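Local coordinates for protein putative isocitrate dehydrogenase, NAD-dependent (Methylococcus capsulatus, PDB 6LKY) that probably oxidises isocitrate with NAD+ as a member of the isocitrate and isopropylmalate dehydrogenase family, and binds NAD at its subunit interface, at residues I130-D133 and E134-I137; V206-C209 and S210-V214; A327-A330 and E331-E335. The protein carries 1 engineered substitution. One frame throughout, in Å; residues are numbered along the deposited sequence. Where two conformers were deposited one is given.

Interaction 1: residues I130-D133 and E134-I137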
loop_
_atom_site.group_PDB
_atom_site.type_symbol
_atom_site.label_atom_id
_atom_site.label_comp_id
_atom_site.label_asym_id
_atom_site.label_seq_id
_atom_site.Cartn_x
_atom_site.Cartn_y
_atom_site.Cartn_z
ATOM N N ILE A 130 20.305 -11.146 -13.075
ATOM C CA ILE A 130 21.465 -10.855 -13.905
ATOM C C ILE A 130 22.693 -11.286 -13.106
ATOM O O ILE A 130 22.979 -10.737 -12.021
ATOM C CB ILE A 130 21.542 -9.373 -14.305
ATOM C CG1 ILE A 130 20.435 -9.031 -15.298
ATOM C CG2 ILE A 130 22.873 -9.060 -14.974
ATOM C CD1 ILE A 130 19.340 -8.266 -14.701
ATOM N N LYS A 131 23.416 -12.252 -13.667
ATOM C CA LYS A 131 24.513 -12.950 -13.024
ATOM C C LYS A 131 25.746 -12.860 -13.903
ATOM O O LYS A 131 25.648 -12.783 -15.128
ATOM C CB LYS A 131 24.212 -14.443 -12.829
ATOM C CG LYS A 131 22.985 -14.784 -12.019
ATOM C CD LYS A 131 22.936 -16.292 -11.720
ATOM C CE LYS A 131 21.742 -16.626 -10.847
ATOM N NZ LYS A 131 21.783 -18.038 -10.356
ATOM N N VAL A 132 26.911 -12.903 -13.280
ATOM C CA VAL A 132 28.105 -13.342 -13.977
ATOM C C VAL A 132 28.587 -14.573 -13.230
ATOM O O VAL A 132 28.880 -14.514 -12.028
ATOM C CB VAL A 132 29.170 -12.230 -14.124
ATOM C CG1 VAL A 132 28.733 -10.914 -13.498
ATOM C CG2 VAL A 132 30.562 -12.669 -13.688
ATOM N N ASP A 133 28.565 -15.708 -13.925
ATOM C CA ASP A 133 28.768 -17.029 -13.330
ATOM C C ASP A 133 27.713 -17.188 -12.244
ATOM O O ASP A 133 26.514 -17.051 -12.541
ATOM C CB ASP A 133 30.228 -17.163 -12.868
ATOM C CG ASP A 133 31.224 -17.071 -14.028
ATOM O OD1 ASP A 133 30.825 -17.232 -15.209
ATOM O OD2 ASP A 133 32.423 -16.873 -13.754
ATOM N N GLU A 134 28.084 -17.379 -10.993
ATOM C CA GLU A 134 27.119 -17.648 -9.946
ATOM C C GLU A 134 26.858 -16.423 -9.074
ATOM O O GLU A 134 26.047 -16.493 -8.147
ATOM C CB GLU A 134 27.607 -18.847 -9.123
ATOM C CG GLU A 134 27.532 -20.196 -9.915
ATOM C CD GLU A 134 28.618 -20.365 -11.016
ATOM O OE1 GLU A 134 29.834 -20.244 -10.708
ATOM O OE2 GLU A 134 28.253 -20.629 -12.195
ATOM N N GLU A 135 27.493 -15.297 -9.385
ATOM C CA GLU A 135 27.328 -14.053 -8.646
ATOM C C GLU A 135 26.136 -13.267 -9.190
ATOM O O GLU A 135 26.089 -12.948 -10.380
ATOM C CB GLU A 135 28.610 -13.225 -8.758
ATOM C CG GLU A 135 28.641 -11.980 -7.882
ATOM C CD GLU A 135 29.648 -10.936 -8.366
ATOM O OE1 GLU A 135 30.389 -11.212 -9.338
ATOM O OE2 GLU A 135 29.705 -9.839 -7.763
ATOM N N LYS A 136 25.182 -12.943 -8.318
ATOM C CA LYS A 136 24.026 -12.140 -8.695
ATOM C C LYS A 136 24.383 -10.672 -8.549
ATOM O O LYS A 136 24.650 -10.201 -7.438
ATOM C CB LYS A 136 22.811 -12.470 -7.830
ATOM C CG LYS A 136 22.249 -13.859 -8.026
ATOM C CD LYS A 136 21.347 -14.200 -6.859
ATOM C CE LYS A 136 20.776 -15.604 -6.952
ATOM N NZ LYS A 136 20.069 -15.922 -5.669
ATOM N N ILE A 137 24.395 -9.943 -9.659
ATOM C CA ILE A 137 24.680 -8.521 -9.571
ATOM C C ILE A 137 23.404 -7.695 -9.627
ATOM O O ILE A 137 23.423 -6.528 -9.195
ATOM C CB ILE A 137 25.677 -8.062 -10.659
ATOM C CG1 ILE A 137 25.087 -8.244 -12.055
ATOM C CG2 ILE A 137 27.064 -8.768 -10.486
ATOM C CD1 ILE A 137 25.928 -7.600 -13.189
HETATM O O HOH W 1 23.752 -17.916 -7.742
#

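Interaction 2: residues V206-C209 and S210-V214. With NAD (nicotinamide-adenine-dinucleotide), chain H.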
loop_
_atom_site.group_PDB
_atom_site.type_symbol
_atom_site.label_atom_id
_atom_site.label_comp_id
_atom_site.label_asym_id
_atom_site.label_seq_id
_atom_site.Cartn_x
_atom_site.Cartn_y
_atom_site.Cartn_z
ATOM N N VAL A 206 -2.095 5.462 -6.417
ATOM C CA VAL A 206 -2.187 4.460 -5.349
ATOM C C VAL A 206 -1.711 5.002 -3.994
ATOM O O VAL A 206 -2.278 4.646 -2.957
ATOM C CB VAL A 206 -1.441 3.171 -5.764
ATOM C CG1 VAL A 206 0.073 3.426 -5.914
ATOM C CG2 VAL A 206 -1.718 2.041 -4.783
ATOM N N ASP A 207 -0.689 5.876 -3.964
ATOM C CA ASP A 207 -0.190 6.346 -2.657
ATOM C C ASP A 207 -1.163 7.331 -1.995
ATOM O O ASP A 207 -1.482 7.206 -0.796
ATOM C CB ASP A 207 1.213 6.966 -2.786
ATOM C CG ASP A 207 1.310 8.022 -3.894
ATOM O OD1 ASP A 207 0.312 8.229 -4.614
ATOM O OD2 ASP A 207 2.397 8.639 -4.055
ATOM N N ALA A 208 -1.657 8.310 -2.759
ATOM C CA ALA A 208 -2.709 9.184 -2.243
ATOM C C ALA A 208 -3.950 8.380 -1.865
ATOM O O ALA A 208 -4.616 8.676 -0.867
ATOM C CB ALA A 208 -3.054 10.265 -3.275
ATOM N N CYS A 209 -4.277 7.359 -2.661
ATOM C CA CYS A 209 -5.423 6.512 -2.346
ATOM C C CYS A 209 -5.249 5.799 -1.007
ATOM O O CYS A 209 -6.217 5.641 -0.255
ATOM C CB CYS A 209 -5.636 5.501 -3.464
ATOM S SG CYS A 209 -7.103 4.485 -3.299
ATOM N N SER A 210 -4.029 5.341 -0.706
ATOM C CA SER A 210 -3.784 4.701 0.584
ATOM C C SER A 210 -3.991 5.685 1.732
ATOM O O SER A 210 -4.621 5.352 2.753
ATOM C CB SER A 210 -2.368 4.122 0.623
ATOM O OG SER A 210 -2.145 3.236 -0.465
ATOM N N MET A 211 -3.451 6.905 1.582
ATOM C CA MET A 211 -3.681 7.948 2.587
ATOM C C MET A 211 -5.179 8.181 2.791
ATOM O O MET A 211 -5.673 8.215 3.925
ATOM C CB MET A 211 -2.981 9.243 2.161
ATOM C CG MET A 211 -3.292 10.479 3.024
ATOM S SD MET A 211 -4.880 11.246 2.587
ATOM C CE MET A 211 -4.554 11.838 0.905
ATOM N N GLN A 212 -5.922 8.288 1.687
ATOM C CA GLN A 212 -7.355 8.561 1.762
ATOM C C GLN A 212 -8.100 7.407 2.420
ATOM O O GLN A 212 -9.040 7.628 3.197
ATOM C CB GLN A 212 -7.906 8.836 0.357
ATOM C CG GLN A 212 -7.599 10.269 -0.142
ATOM C CD GLN A 212 -7.668 10.435 -1.675
ATOM O OE1 GLN A 212 -8.300 9.637 -2.369
ATOM N NE2 GLN A 212 -7.004 11.479 -2.199
ATOM N N MET A 213 -7.662 6.172 2.166
ATOM C CA MET A 213 -8.309 5.026 2.796
ATOM C C MET A 213 -8.098 5.032 4.303
ATOM O O MET A 213 -9.019 4.690 5.061
ATOM C CB MET A 213 -7.795 3.724 2.198
ATOM C CG MET A 213 -8.306 3.475 0.801
ATOM S SD MET A 213 -7.821 1.857 0.165
ATOM C CE MET A 213 -8.807 0.822 1.271
ATOM N N VAL A 214 -6.910 5.415 4.778
ATOM C CA VAL A 214 -6.773 5.406 6.241
ATOM C C VAL A 214 -7.488 6.600 6.889
ATOM O O VAL A 214 -7.901 6.513 8.052
ATOM C CB VAL A 214 -5.307 5.347 6.716
ATOM C CG1 VAL A 214 -4.647 4.055 6.272
ATOM C CG2 VAL A 214 -4.520 6.565 6.264
HETATM P PA NAD H . -1.529 15.065 -4.029
HETATM O O1A NAD H . -1.302 16.307 -4.847
HETATM O O2A NAD H . -0.479 14.878 -2.941
HETATM O O5B NAD H . -2.987 15.221 -3.402
HETATM C C5B NAD H . -3.542 14.173 -2.597
HETATM C C4B NAD H . -4.578 14.782 -1.654
HETATM O O4B NAD H . -3.901 15.482 -0.585
HETATM C C3B NAD H . -5.428 15.818 -2.392
HETATM O O3B NAD H . -6.799 15.709 -2.019
HETATM C C2B NAD H . -4.835 17.140 -1.932
HETATM O O2B NAD H . -5.731 18.247 -1.854
HETATM C C1B NAD H . -4.293 16.858 -0.541
HETATM N N9A NAD H . -3.173 17.806 -0.439
HETATM C C8A NAD H . -1.828 17.222 -0.456
HETATM N N7A NAD H . -0.978 18.312 0.097
HETATM C C5A NAD H . -1.746 18.648 1.314
HETATM C C6A NAD H . -1.468 19.922 2.111
HETATM N N6A NAD H . -0.275 20.636 1.658
HETATM N N1A NAD H . -2.734 20.678 2.170
HETATM C C2A NAD H . -3.768 19.765 2.670
HETATM N N3A NAD H . -4.285 18.906 1.592
HETATM C C4A NAD H . -3.127 18.700 0.718
HETATM O O3 NAD H . -1.483 13.749 -4.924
HETATM P PN NAD H . -2.136 13.538 -6.372
HETATM O O1N NAD H . -3.413 14.311 -6.538
HETATM O O2N NAD H . -2.346 12.056 -6.481
HETATM O O5D NAD H . -1.019 14.037 -7.424
HETATM C C5D NAD H . -0.958 15.376 -7.918
HETATM C C4D NAD H . 0.372 15.610 -8.653
HETATM O O4D NAD H . 1.481 15.669 -7.717
HETATM C C3D NAD H . 0.718 14.506 -9.657
HETATM O O3D NAD H . 1.117 15.091 -10.900
HETATM C C2D NAD H . 1.904 13.788 -9.027
HETATM O O2D NAD H . 2.847 13.321 -10.008
HETATM C C1D NAD H . 2.582 14.871 -8.206
HETATM N N1N NAD H . 3.353 14.235 -7.118
HETATM C C2N NAD H . 4.433 15.134 -6.697
HETATM C C3N NAD H . 5.021 14.915 -5.306
HETATM C C7N NAD H . 6.441 15.444 -5.039
HETATM O O7N NAD H . 6.781 16.378 -6.051
HETATM N N7N NAD H . 7.522 14.476 -4.798
HETATM C C4N NAD H . 4.541 13.726 -4.480
HETATM C C5N NAD H . 3.234 13.054 -4.886
HETATM C C6N NAD H . 2.495 13.551 -6.125
#

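Interaction 3: residues A327-A330 and E331-E335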
loop_
_atom_site.group_PDB
_atom_site.type_symbol
_atom_site.label_atom_id
_atom_site.label_comp_id
_atom_site.label_asym_id
_atom_site.label_seq_id
_atom_site.Cartn_x
_atom_site.Cartn_y
_atom_site.Cartn_z
ATOM N N ALA A 327 -12.266 -23.007 17.982
ATOM C CA ALA A 327 -13.404 -23.927 18.075
ATOM C C ALA A 327 -14.600 -23.319 18.833
ATOM O O ALA A 327 -15.736 -23.445 18.350
ATOM C CB ALA A 327 -12.955 -25.256 18.687
ATOM N N GLN A 328 -14.383 -22.688 20.017
ATOM C CA GLN A 328 -15.398 -21.774 20.584
ATOM C C GLN A 328 -16.152 -20.979 19.572
ATOM O O GLN A 328 -17.384 -21.049 19.484
ATOM C CB GLN A 328 -14.827 -20.675 21.489
ATOM C CG GLN A 328 -15.650 -20.122 22.755
ATOM C CD GLN A 328 -15.576 -20.627 24.152
ATOM O OE1 GLN A 328 -14.518 -20.725 24.742
ATOM N NE2 GLN A 328 -16.765 -20.641 24.780
ATOM N N MET A 329 -15.427 -20.055 18.960
ATOM C CA MET A 329 -16.055 -19.062 18.123
ATOM C C MET A 329 -16.851 -19.736 17.029
ATOM O O MET A 329 -17.972 -19.314 16.719
ATOM C CB MET A 329 -14.988 -18.128 17.566
ATOM C CG MET A 329 -15.581 -16.975 16.834
ATOM S SD MET A 329 -14.392 -15.710 16.383
ATOM C CE MET A 329 -15.526 -14.518 15.681
ATOM N N ALA A 330 -16.313 -20.839 16.485
ATOM C CA ALA A 330 -17.058 -21.593 15.483
ATOM C C ALA A 330 -18.367 -22.145 16.073
ATOM O O ALA A 330 -19.413 -22.098 15.422
ATOM C CB ALA A 330 -16.190 -22.725 14.908
ATOM N N GLU A 331 -18.334 -22.693 17.302
ATOM C CA GLU A 331 -19.558 -23.243 17.896
ATOM C C GLU A 331 -20.572 -22.158 18.161
ATOM O O GLU A 331 -21.753 -22.353 17.877
ATOM C CB GLU A 331 -19.282 -24.016 19.184
ATOM C CG GLU A 331 -19.516 -25.527 19.076
ATOM C CD GLU A 331 -20.972 -25.827 18.629
ATOM O OE1 GLU A 331 -21.134 -26.557 17.613
ATOM O OE2 GLU A 331 -21.994 -25.229 19.171
ATOM N N ALA A 332 -20.118 -20.991 18.647
ATOM C CA ALA A 332 -21.015 -19.844 18.826
ATOM C C ALA A 332 -21.693 -19.457 17.518
ATOM O O ALA A 332 -22.918 -19.233 17.467
ATOM C CB ALA A 332 -20.253 -18.643 19.399
ATOM N N ILE A 333 -20.919 -19.428 16.434
ATOM C CA ILE A 333 -21.503 -19.075 15.152
ATOM C C ILE A 333 -22.479 -20.153 14.696
ATOM O O ILE A 333 -23.521 -19.836 14.124
ATOM C CB ILE A 333 -20.405 -18.795 14.103
ATOM C CG1 ILE A 333 -19.586 -17.566 14.504
ATOM C CG2 ILE A 333 -21.029 -18.510 12.722
ATOM C CD1 ILE A 333 -18.258 -17.443 13.767
ATOM N N VAL A 334 -22.153 -21.434 14.905
ATOM C CA VAL A 334 -23.061 -22.520 14.522
ATOM C C VAL A 334 -24.390 -22.379 15.255
ATOM O O VAL A 334 -25.478 -22.418 14.651
ATOM C CB VAL A 334 -22.397 -23.884 14.805
ATOM C CG1 VAL A 334 -23.431 -25.001 14.866
ATOM C CG2 VAL A 334 -21.319 -24.202 13.758
ATOM N N GLU A 335 -24.310 -22.120 16.558
ATOM C CA GLU A 335 -25.512 -21.979 17.365
ATOM C C GLU A 335 -26.364 -20.808 16.882
ATOM O O GLU A 335 -27.598 -20.910 16.841
ATOM C CB GLU A 335 -25.117 -21.799 18.832
ATOM C CG GLU A 335 -24.567 -23.080 19.496
ATOM C CD GLU A 335 -23.810 -22.817 20.793
ATOM O OE1 GLU A 335 -23.175 -23.767 21.312
ATOM O OE2 GLU A 335 -23.846 -21.667 21.285
#

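Interaction 1: residues I130-D133 and E134-I137
Lys131 and Lys136 sit directly across from each other as an antiparallel non-hydrogen-bonded pair, and their side chains run side by side in the same direction. The touch is made by methylenes: Lys131 CE lies 4.0 Å from Lys136 CG. Both chains are extended beyond CG, so the two ammonium groups stay close as well. Lys131 NZ and Lys136 NZ are 5.4 Å apart, a like-charge pair. Lys131 NZ donates to a water that also bonds Glu134 O, and Lys136 makes a cation-pi contact with Phe129. Val132 and Glu135 form the next pair, bonded in both directions between their backbones. Val132 N meets Glu135 O in the carbonyl plane at 3.0 Å, whereas Glu135 N comes to Val132 O from above the plane of the Val132 carbonyl. A type II' turn from Val132 to Glu135 closes this beta hairpin, with Asp133 at a positive phi of 57°. The hairpin is the tip of an arm that reaches the second subunit: Lys136 O accepts from Arg147 NE of that subunit, and Ile137 makes backbone bonds to it. This is consistent with the intersubunit arm of relatives in this family. On the face away from the lysines, Ile137 CG2 meets Val132 CG1 at 4.1 Å, the side chains nearly at right angles. Ile137 CG1 sits between its own N and carbonyl carbon (chi1 64°), which brings it within 3.3 Å of Ile130 O. The same CG1 lies 3.8 Å from Ile130 CG2, the two isoleucines crossing at a slant.

Interaction 2: residues V206-C209 and S210-V214
Met213 CG lies 3.2 Å from Cys209 O, on the densely packed side of this helical turn. The sulfur Cys209 SG is anti to its own N (chi1 -175°) and reaches Met213 CG more loosely, at 4.4 Å. Phe220 and Val172 cover Cys209 here, while Phe220 and Leu236 cover Met213. Ser210 is also buried, against Leu233 and Leu236. In the conformer given, its OG and its N both donate to Val206 O, from opposite faces of that carbonyl. Ser210 has a second conformer, so the hydroxyl bond is less certain. Helix 206-215 follows strand 200-205, an edge strand of the large mixed sheet within this chain, and forms one wall of an NAD pocket at the subunit interface. The second subunit supplies many of the hydrogen bonds to this NAD, including those from its Asp268 and Gly264. The helix adds van der Waals contacts: Ala208 CB is 3.7 Å from the phosphate oxygen NAD O2N. Met211 is bent at chi2 and chi3, which folds CE back to 3.6 Å from Ala208 O and 3.9 Å from NAD C4B. This ligand side is looser, and Gln212 on it is partly exposed. Gln212 CG lies 3.5 Å from Ala208 O, and OE1 accepts from Arg204 NE. A leucine in place of Gln212 would probably leave Arg204 NE without this acceptor and its guanidinium freer to turn. Gln212 NE2 stands 4.1 Å from NAD C4B, a marginal approach beside the ribose.

Interaction 3: residues A327-A330 and E331-E335
Residues 327-335 lie on one alpha helix, with Glu331, Ala332, Ile333 and Val334 donating their N-H groups to the carbonyls of Ala327, Gln328, Met329 and Ala330 over 2.9 to 3.0 Å. The Ala332 bond is the straightest at the hydrogen, 169°, and runs almost in line with the Gln328 carbonyl. Met329 and Ile333, one turn apart, carry the side-chain contact. Met329 CG is anti to the backbone N (chi1 -173°) and the chain stays extended, so it reaches out into the core with only its base beside Ile333. The two cross at a slant, Met329 CG lying 4.1 Å from Ile333 CD1. Ile333 CG1 packs closer still to the backbone, 3.3 Å from Met329 O. Ile308 and Val304 of helix 294-310 cover this pair, together with Ile281 of helix 278-290. Val334 CG2 rests 3.3 Å from Ala330 O, and both residues turn to helix 13-26, where Ala19 and Val23 receive them. The exposed face is different. Glu331 OE2 and Glu335 OE1 are modelled 2.8 Å apart, yet both are acceptors, so the placement of these carboxylates is doubtful. The helix is thus amphipathic: methyl and methylene groups face the neighbouring helices and add no polar demand there, while the main-chain bonds satisfy the carbonyls beneath them and the acidic groups are left to the exposed face.

The three contacts follow one another along the chain. Interaction 1 is the tip of the hairpin of strands 127-132 and 135-146, its centre about 37 Å from the chain's centre. Interaction 2 lies on helix 206-215, just after strand 200-205, an edge strand of the mixed sheet within this chain. Interaction 3 is on helix 326-337, near the C-terminus. None touches another. The centres of interactions 1 and 2 are about 38 Å apart, those of interactions 2 and 3 about 36 Å, and those of interactions 1 and 3 about 54 Å. Interactions 1 and 3 fall on opposite sides of the chain's centre. Interactions 1 and 2 both meet the second subunit, by the arm and beside NAD, whereas 3 packs within its own chain.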